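Local coordinates for putative nucleic acid-binding lipoprotein (Klebsiella pneumoniae subsp. pneumoniae MGH 78578, PDB 3F1Z) that is of unknown function but has an OB-fold and is a putative nucleic acid-binding lipoprotein, at residues Phe32-Thr37 with Asp85-Thr89; Tyr47-Val52 with Val112-Gln117; His95-Asp99 with Asn128-Val132. All coordinates share one frame. Numbering follows the deposited sequence.

All three contacts involve one curled OB-fold sheet. Contact 2, partly buried, buries the most area and has strand pairing: four backbone hydrogen bonds and one from the Q114 side chain join 47-52 to 112-117. Contact 1, also partly buried, sets a helix against the lead-in and start of strand 88-93; it is apolar inside and polar at its exposed end. Contact 3, at the surface, sets a short helix against strand 129-131 through carboxylate and amide groups. Contacts 1 and 2 meet in the core, where F32 packs on V52 and V115. Contacts 2 and 3 are joined by the pairing of strands 108-114 and 129-131, where V112 meets K130. Contacts 1 and 3 do not touch.

Contact 1 of 3, residues Phe32-Thr37 with Asp85-Thr89; sequences FLQPFT and DKRLT
Residues 32-37 are helical and lie within helix 29-38. The helix is kinked: the i to i-4 bonding lapses at P35, whose ring nitrogen carries no hydrogen, and at F36. T37 N still bonds to L33 O at 3.0 Å. Residues 85-89 run from a loop into strand 88-93, with L88 and T89 in extended conformation. The two backbones stay apart. The closest CA atoms are those of L33 and K86, at 8.0 Å, so side chains bridge the gap.

F32, L33, K86 and L88 all have CA-to-CB bonds pointing toward the other segment. F32 is in the t rotamer. L88 CD1 meets its ring edge near the ring plane, 3.8 Å from F32 CE2. L33 (m, t) places its CD2 4.2 Å from L88 CD1. Its CD1 lies 3.8 Å from K86 CB. L88 (t, p) is buried, reaching from its strand to F32 and L33.

The outer end of the contact is polar. K86 is extended, with chi1 m and the other three angles t. This carries its NZ to T37 OG1, a hydrogen bond of 3.2 Å. T37 is in the m rotamer, and its OG1 also donates to L33 O at 3.0 Å. The hydroxyl therefore links the lysine to the helix backbone. R87 points away, and its side chain touches T76 and R78 of strand 71-78.

Beyond the segments, F32 packs on V52, and L88 on V54, both of strand 51-65. The helix precedes this first long strand and packs through F32 and L33 on the apolar interior of the OB-fold barrel.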
loop_
_atom_site.group_PDB
_atom_site.type_symbol
_atom_site.label_atom_id
_atom_site.label_comp_id
_atom_site.label_asym_id
_atom_site.label_seq_id
_atom_site.Cartn_x
_atom_site.Cartn_y
_atom_site.Cartn_z
ATOM N N PHE A 32 0.217 -6.550 -8.540
ATOM C CA PHE A 32 0.864 -5.276 -8.479
ATOM C C PHE A 32 2.391 -5.400 -8.378
ATOM O O PHE A 32 3.114 -4.574 -8.934
ATOM C CB PHE A 32 0.320 -4.469 -7.315
ATOM C CG PHE A 32 1.057 -3.200 -7.100
ATOM C CD1 PHE A 32 1.068 -2.245 -8.079
ATOM C CD2 PHE A 32 1.739 -2.973 -5.945
ATOM C CE1 PHE A 32 1.713 -1.094 -7.909
ATOM C CE2 PHE A 32 2.421 -1.810 -5.771
ATOM C CZ PHE A 32 2.410 -0.863 -6.760
ATOM N N LEU A 33 2.883 -6.401 -7.665
ATOM C CA LEU A 33 4.329 -6.573 -7.522
ATOM C C LEU A 33 5.011 -7.253 -8.706
ATOM O O LEU A 33 6.232 -7.178 -8.846
ATOM C CB LEU A 33 4.682 -7.285 -6.215
ATOM C CG LEU A 33 4.317 -6.508 -4.936
ATOM C CD1 LEU A 33 4.881 -7.269 -3.744
ATOM C CD2 LEU A 33 4.809 -5.122 -4.898
ATOM N N GLN A 34 4.264 -7.863 -9.583
ATOM C CA GLN A 34 4.886 -8.580 -10.704
ATOM C C GLN A 34 5.891 -7.743 -11.520
ATOM O O GLN A 34 7.003 -8.170 -11.738
ATOM C CB GLN A 34 3.819 -9.212 -11.603
ATOM C CG GLN A 34 4.329 -9.953 -12.835
ATOM C CD GLN A 34 5.316 -11.097 -12.505
ATOM O OE1 GLN A 34 5.268 -11.694 -11.406
ATOM N NE2 GLN A 34 6.225 -11.411 -13.475
ATOM N N PRO A 35 5.506 -6.539 -11.938
ATOM C CA PRO A 35 6.435 -5.698 -12.694
ATOM C C PRO A 35 7.677 -5.310 -11.898
ATOM O O PRO A 35 8.724 -5.203 -12.482
ATOM C CB PRO A 35 5.607 -4.431 -13.012
ATOM C CG PRO A 35 4.241 -4.806 -12.783
ATOM C CD PRO A 35 4.217 -5.858 -11.734
ATOM N N PHE A 36 7.528 -5.080 -10.592
ATOM C CA PHE A 36 8.668 -4.739 -9.724
ATOM C C PHE A 36 9.616 -5.929 -9.580
ATOM O O PHE A 36 10.843 -5.775 -9.391
ATOM C CB PHE A 36 8.196 -4.236 -8.339
ATOM C CG PHE A 36 7.442 -2.904 -8.397
ATOM C CD1 PHE A 36 6.089 -2.867 -8.653
ATOM C CD2 PHE A 36 8.116 -1.705 -8.250
ATOM C CE1 PHE A 36 5.432 -1.657 -8.744
ATOM C CE2 PHE A 36 7.475 -0.494 -8.335
ATOM C CZ PHE A 36 6.147 -0.447 -8.593
ATOM N N THR A 37 9.065 -7.118 -9.680
ATOM C CA THR A 37 9.866 -8.343 -9.598
ATOM C C THR A 37 10.759 -8.431 -10.849
ATOM O O THR A 37 11.912 -8.835 -10.765
ATOM C CB THR A 37 8.918 -9.582 -9.397
ATOM O OG1 THR A 37 8.176 -9.394 -8.159
ATOM C CG2 THR A 37 9.682 -10.919 -9.379
ATOM N N ASP A 85 5.476 -14.364 -2.053
ATOM C CA ASP A 85 5.849 -14.253 -0.636
ATOM C C ASP A 85 6.277 -12.830 -0.270
ATOM O O ASP A 85 6.526 -12.523 0.886
ATOM C CB ASP A 85 6.911 -15.303 -0.223
ATOM C CG ASP A 85 8.073 -15.472 -1.248
ATOM O OD1 ASP A 85 8.482 -14.481 -1.918
ATOM O OD2 ASP A 85 8.595 -16.635 -1.343
ATOM N N LYS A 86 6.321 -11.951 -1.260
ATOM C CA LYS A 86 6.702 -10.591 -1.032
ATOM C C LYS A 86 5.555 -9.805 -0.406
ATOM O O LYS A 86 4.396 -10.010 -0.749
ATOM C CB LYS A 86 7.143 -9.936 -2.342
ATOM C CG LYS A 86 8.437 -10.509 -2.897
ATOM C CD LYS A 86 8.893 -9.780 -4.186
ATOM C CE LYS A 86 10.159 -10.460 -4.753
ATOM N NZ LYS A 86 10.551 -9.942 -6.103
ATOM N N ARG A 87 5.887 -8.890 0.498
ATOM C CA ARG A 87 4.892 -8.077 1.155
ATOM C C ARG A 87 4.842 -6.670 0.582
ATOM O O ARG A 87 5.850 -6.141 0.073
ATOM C CB ARG A 87 5.209 -7.955 2.632
ATOM C CG ARG A 87 5.480 -9.244 3.403
ATOM C CD ARG A 87 4.559 -10.398 3.035
ATOM N NE ARG A 87 4.399 -11.336 4.155
ATOM C CZ ARG A 87 4.156 -12.635 4.048
ATOM N NH1 ARG A 87 4.120 -13.226 2.860
ATOM N NH2 ARG A 87 4.004 -13.349 5.150
ATOM N N LEU A 88 3.674 -6.042 0.679
ATOM C CA LEU A 88 3.519 -4.675 0.232
ATOM C C LEU A 88 3.273 -3.847 1.501
ATOM O O LEU A 88 2.511 -4.292 2.380
ATOM C CB LEU A 88 2.336 -4.607 -0.706
ATOM C CG LEU A 88 1.922 -3.242 -1.242
ATOM C CD1 LEU A 88 3.013 -2.632 -2.098
ATOM C CD2 LEU A 88 0.608 -3.403 -2.001
ATOM N N THR A 89 3.901 -2.678 1.617
ATOM C CA THR A 89 3.689 -1.837 2.778
ATOM C C THR A 89 3.067 -0.528 2.327
ATOM O O THR A 89 3.260 -0.108 1.182
ATOM C CB THR A 89 4.993 -1.483 3.487
ATOM O OG1 THR A 89 5.871 -0.873 2.497
ATOM C CG2 THR A 89 5.665 -2.731 4.113
#

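Contact 2 of 3, residues Tyr47-Val52 with Val112-Gln117; sequences YLGKWV and VGQVHQ
This is an antiparallel strand pairing, extended by a beta turn, between the start of strand 51-65 and the end of strand 108-114. W51 and Q114 form a non-hydrogen-bonded pair with CA atoms 4.4 Å apart. V52 and G113 form a hydrogen-bonded pair: V52 N to G113 O is 2.8 Å and G113 N to V52 O is 2.9 Å. V115 N bonds to K50 O at 2.9 Å, continuing the pairing toward the turn.

Y47 to K50 make a type II turn, closed by K50 N to Y47 O at 2.8 Å. G49 has phi/psi of 85/-6, where a side chain would clash with the preceding carbonyl. Its N bonds to V115 O at 2.8 Å, and its O accepts from Q114 NE2 at 3.0 Å.

This is the antiparallel pairing of the first and fourth barrel strands, which helps to close the five-stranded OB barrel. Its two faces differ. On one face W51 (m) lies over Q114 (t, t). Q114 CB is 3.6 Å from the centroid of the six-membered ring, a CH-pi contact. Q114 OE1 accepts from H116 NE2 at 3.1 Å. V52 lies on the other face and packs on F32 and L126.

V115 (t) also touches F32 and L126, and its CG2 is 3.8 Å from Y47 CB. The Y47 ring stacks edge-to-face with F32, and Y47 OH is hydrogen-bonded to Y27 OH.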
loop_
_atom_site.group_PDB
_atom_site.type_symbol
_atom_site.label_atom_id
_atom_site.label_comp_id
_atom_site.label_asym_id
_atom_site.label_seq_id
_atom_site.Cartn_x
_atom_site.Cartn_y
_atom_site.Cartn_z
ATOM N N TYR A 47 4.858 3.567 -12.933
ATOM C CA TYR A 47 3.816 3.861 -11.938
ATOM C C TYR A 47 3.943 5.198 -11.196
ATOM O O TYR A 47 3.051 5.538 -10.409
ATOM C CB TYR A 47 3.772 2.745 -10.870
ATOM C CG TYR A 47 2.981 1.517 -11.262
ATOM C CD1 TYR A 47 1.615 1.516 -11.165
ATOM C CD2 TYR A 47 3.599 0.359 -11.713
ATOM C CE1 TYR A 47 0.860 0.427 -11.548
ATOM C CE2 TYR A 47 2.858 -0.745 -12.089
ATOM C CZ TYR A 47 1.462 -0.705 -11.996
ATOM O OH TYR A 47 0.668 -1.793 -12.334
ATOM N N LEU A 48 5.036 5.933 -11.415
ATOM C CA LEU A 48 5.316 7.162 -10.645
ATOM C C LEU A 48 4.144 8.146 -10.611
ATOM O O LEU A 48 3.720 8.624 -11.614
ATOM C CB LEU A 48 6.557 7.890 -11.193
ATOM C CG LEU A 48 7.040 9.085 -10.346
ATOM C CD1 LEU A 48 7.340 8.659 -8.894
ATOM C CD2 LEU A 48 8.221 9.845 -10.959
ATOM N N GLY A 49 3.646 8.463 -9.435
ATOM C CA GLY A 49 2.501 9.359 -9.317
ATOM C C GLY A 49 1.119 8.699 -9.458
ATOM O O GLY A 49 0.125 9.359 -9.249
ATOM N N LYS A 50 1.046 7.415 -9.790
ATOM C CA LYS A 50 -0.229 6.770 -10.019
ATOM C C LYS A 50 -0.798 6.142 -8.759
ATOM O O LYS A 50 -0.082 5.823 -7.803
ATOM C CB LYS A 50 -0.084 5.705 -11.094
ATOM C CG LYS A 50 0.487 6.267 -12.384
ATOM C CD LYS A 50 0.242 5.339 -13.578
ATOM C CE LYS A 50 0.907 5.853 -14.868
ATOM N NZ LYS A 50 0.792 7.330 -14.957
ATOM N N TRP A 51 -2.102 5.945 -8.770
ATOM C CA TRP A 51 -2.783 5.373 -7.636
ATOM C C TRP A 51 -3.158 3.963 -7.975
ATOM O O TRP A 51 -3.589 3.705 -9.069
ATOM C CB TRP A 51 -4.042 6.181 -7.343
ATOM C CG TRP A 51 -3.762 7.595 -6.898
ATOM C CD1 TRP A 51 -3.587 8.687 -7.712
ATOM C CD2 TRP A 51 -3.642 8.069 -5.553
ATOM N NE1 TRP A 51 -3.372 9.813 -6.944
ATOM C CE2 TRP A 51 -3.393 9.459 -5.619
ATOM C CE3 TRP A 51 -3.704 7.454 -4.305
ATOM C CZ2 TRP A 51 -3.205 10.247 -4.478
ATOM C CZ3 TRP A 51 -3.511 8.230 -3.159
ATOM C CH2 TRP A 51 -3.277 9.619 -3.254
ATOM N N VAL A 52 -2.991 3.047 -7.033
ATOM C CA VAL A 52 -3.382 1.685 -7.238
ATOM C C VAL A 52 -4.251 1.232 -6.073
ATOM O O VAL A 52 -4.094 1.724 -4.968
ATOM C CB VAL A 52 -2.160 0.774 -7.448
ATOM C CG1 VAL A 52 -1.425 1.169 -8.781
ATOM C CG2 VAL A 52 -1.259 0.793 -6.254
ATOM N N VAL A 112 -6.183 1.859 -1.294
ATOM C CA VAL A 112 -5.742 2.659 -2.422
ATOM C C VAL A 112 -4.526 3.420 -1.933
ATOM O O VAL A 112 -4.545 3.946 -0.828
ATOM C CB VAL A 112 -6.781 3.671 -2.854
ATOM C CG1 VAL A 112 -6.232 4.571 -4.059
ATOM C CG2 VAL A 112 -7.934 2.960 -3.304
ATOM N N GLY A 113 -3.481 3.495 -2.746
ATOM C CA GLY A 113 -2.285 4.206 -2.360
ATOM C C GLY A 113 -1.602 4.720 -3.586
ATOM O O GLY A 113 -1.921 4.256 -4.703
ATOM N N GLN A 114 -0.639 5.634 -3.386
ATOM C CA GLN A 114 0.080 6.283 -4.481
ATOM C C GLN A 114 1.524 5.854 -4.558
ATOM O O GLN A 114 2.197 5.743 -3.538
ATOM C CB GLN A 114 0.007 7.783 -4.329
ATOM C CG GLN A 114 0.519 8.529 -5.546
ATOM C CD GLN A 114 0.384 10.036 -5.428
ATOM O OE1 GLN A 114 0.539 10.598 -4.338
ATOM N NE2 GLN A 114 0.121 10.695 -6.545
ATOM N N VAL A 115 2.011 5.605 -5.776
ATOM C CA VAL A 115 3.408 5.213 -5.973
ATOM C C VAL A 115 4.283 6.437 -6.080
ATOM O O VAL A 115 4.069 7.326 -6.913
ATOM C CB VAL A 115 3.619 4.367 -7.242
ATOM C CG1 VAL A 115 5.096 3.997 -7.398
ATOM C CG2 VAL A 115 2.754 3.099 -7.208
ATOM N N HIS A 116 5.224 6.517 -5.154
ATOM C CA HIS A 116 6.256 7.548 -5.130
ATOM C C HIS A 116 7.513 6.825 -5.561
ATOM O O HIS A 116 7.489 5.602 -5.768
ATOM C CB HIS A 116 6.377 8.133 -3.721
ATOM C CG HIS A 116 5.258 9.066 -3.375
ATOM N ND1 HIS A 116 5.301 9.913 -2.288
ATOM C CD2 HIS A 116 4.082 9.311 -3.999
ATOM C CE1 HIS A 116 4.173 10.602 -2.227
ATOM N NE2 HIS A 116 3.427 10.280 -3.271
ATOM N N GLN A 117 8.603 7.551 -5.720
ATOM C CA GLN A 117 9.832 6.931 -6.219
ATOM C C GLN A 117 10.309 5.801 -5.277
ATOM O O GLN A 117 10.286 5.941 -4.061
ATOM C CB GLN A 117 10.934 7.988 -6.445
ATOM C CG GLN A 117 12.091 7.473 -7.343
ATOM C CD GLN A 117 11.736 7.350 -8.847
ATOM O OE1 GLN A 117 11.476 6.250 -9.371
ATOM N NE2 GLN A 117 11.720 8.486 -9.531
#

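Contact 3 of 3, residues His95-Asp99 with Asn128-Val132; sequences HNSAD and NPKVV
D99 is the main link here. Its CA-to-CB bond points toward the strand, and its chi1 is -86° (m). This puts OD2 2.9 Å from V131 N, a hydrogen bond with an N-H...O angle of 170°, nearly straight. The same OD2 accepts from N96 ND2 at 3.1 Å. N96 is at the N-cap position of helix 97-100, with chi1 -155° (t). Its ND2 also lies 3.0 Å from P129 O. D99 OD2 is 3.7 Å from K130 CA.

Residues 129-131 are extended, after a corner of the chain at N128. The nearest CA atoms are D99 and V131, 6.0 Å apart. V131 (t) points toward the helix, and its CB is 3.8 Å from D99 OD2. K130 points away, with all four chi angles t, and its NZ makes a salt bridge with D18.

K130 also pairs through its backbone with V112. The helix joins strands 88-93 and 108-114, like the helix between the third and fourth strands of other OB-folds, and D99 ties it to the last strand.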
loop_
_atom_site.group_PDB
_atom_site.type_symbol
_atom_site.label_atom_id
_atom_site.label_comp_id
_atom_site.label_asym_id
_atom_site.label_seq_id
_atom_site.Cartn_x
_atom_site.Cartn_y
_atom_site.Cartn_z
ATOM N N HIS A 95 -2.643 11.882 10.290
ATOM C CA HIS A 95 -3.985 12.381 10.011
ATOM C C HIS A 95 -4.939 11.278 9.543
ATOM O O HIS A 95 -6.129 11.520 9.405
ATOM C CB HIS A 95 -3.933 13.497 8.958
ATOM C CG HIS A 95 -3.333 13.059 7.671
ATOM N ND1 HIS A 95 -4.085 12.867 6.532
ATOM C CD2 HIS A 95 -2.064 12.725 7.347
ATOM C CE1 HIS A 95 -3.299 12.441 5.555
ATOM N NE2 HIS A 95 -2.069 12.351 6.026
ATOM N N ASN A 96 -4.429 10.076 9.306
ATOM C CA ASN A 96 -5.292 9.017 8.846
ATOM C C ASN A 96 -5.268 7.862 9.828
ATOM O O ASN A 96 -5.303 6.689 9.444
ATOM C CB ASN A 96 -4.949 8.585 7.397
ATOM C CG ASN A 96 -6.149 7.957 6.698
ATOM O OD1 ASN A 96 -7.271 7.934 7.272
ATOM N ND2 ASN A 96 -5.945 7.415 5.485
ATOM N N SER A 97 -5.243 8.190 11.115
ATOM C CA SER A 97 -5.199 7.161 12.111
ATOM C C SER A 97 -6.540 6.436 12.202
ATOM O O SER A 97 -6.571 5.265 12.567
ATOM C CB SER A 97 -4.685 7.694 13.464
ATOM O OG SER A 97 -5.574 8.556 14.074
ATOM N N ALA A 98 -7.639 7.094 11.864
ATOM C CA ALA A 98 -8.950 6.408 11.837
ATOM C C ALA A 98 -8.921 5.186 10.898
ATOM O O ALA A 98 -9.436 4.106 11.235
ATOM C CB ALA A 98 -10.050 7.352 11.405
ATOM N N ASP A 99 -8.327 5.331 9.723
ATOM C CA ASP A 99 -8.324 4.211 8.809
ATOM C C ASP A 99 -7.488 3.082 9.377
ATOM O O ASP A 99 -7.885 1.905 9.295
ATOM C CB ASP A 99 -7.744 4.575 7.452
ATOM C CG ASP A 99 -8.750 5.174 6.475
ATOM O OD1 ASP A 99 -9.926 5.416 6.827
ATOM O OD2 ASP A 99 -8.291 5.411 5.317
ATOM N N ASN A 128 0.154 8.138 0.984
ATOM C CA ASN A 128 -1.198 8.787 1.050
ATOM C C ASN A 128 -2.360 7.818 0.919
ATOM O O ASN A 128 -3.275 8.043 0.184
ATOM C CB ASN A 128 -1.315 9.874 0.014
ATOM C CG ASN A 128 -0.264 10.938 0.202
ATOM O OD1 ASN A 128 -0.108 11.500 1.309
ATOM N ND2 ASN A 128 0.487 11.237 -0.878
ATOM N N PRO A 129 -2.311 6.721 1.656
ATOM C CA PRO A 129 -3.289 5.709 1.410
ATOM C C PRO A 129 -4.642 5.970 1.934
ATOM O O PRO A 129 -4.810 6.791 2.834
ATOM C CB PRO A 129 -2.711 4.470 2.113
ATOM C CG PRO A 129 -1.449 4.877 2.692
ATOM C CD PRO A 129 -1.350 6.332 2.688
ATOM N N LYS A 130 -5.591 5.191 1.432
ATOM C CA LYS A 130 -6.996 5.302 1.842
ATOM C C LYS A 130 -7.586 3.892 1.916
ATOM O O LYS A 130 -7.535 3.135 0.932
ATOM C CB LYS A 130 -7.759 6.165 0.836
ATOM C CG LYS A 130 -9.184 6.502 1.209
ATOM C CD LYS A 130 -9.977 7.086 -0.042
ATOM C CE LYS A 130 -11.411 7.602 0.244
ATOM N NZ LYS A 130 -11.999 8.237 -1.072
ATOM N N VAL A 131 -8.087 3.509 3.087
ATOM C CA VAL A 131 -8.683 2.197 3.210
ATOM C C VAL A 131 -10.070 2.226 2.577
ATOM O O VAL A 131 -10.889 3.050 2.934
ATOM C CB VAL A 131 -8.762 1.713 4.665
ATOM C CG1 VAL A 131 -9.611 0.388 4.748
ATOM C CG2 VAL A 131 -7.344 1.519 5.248
ATOM N N VAL A 132 -10.308 1.338 1.620
ATOM C CA VAL A 132 -11.565 1.285 0.880
ATOM C C VAL A 132 -12.537 0.397 1.615
ATOM O O VAL A 132 -13.633 0.833 1.956
ATOM C CB VAL A 132 -11.345 0.717 -0.528
ATOM C CG1 VAL A 132 -12.678 0.583 -1.258
ATOM C CG2 VAL A 132 -10.345 1.592 -1.296
#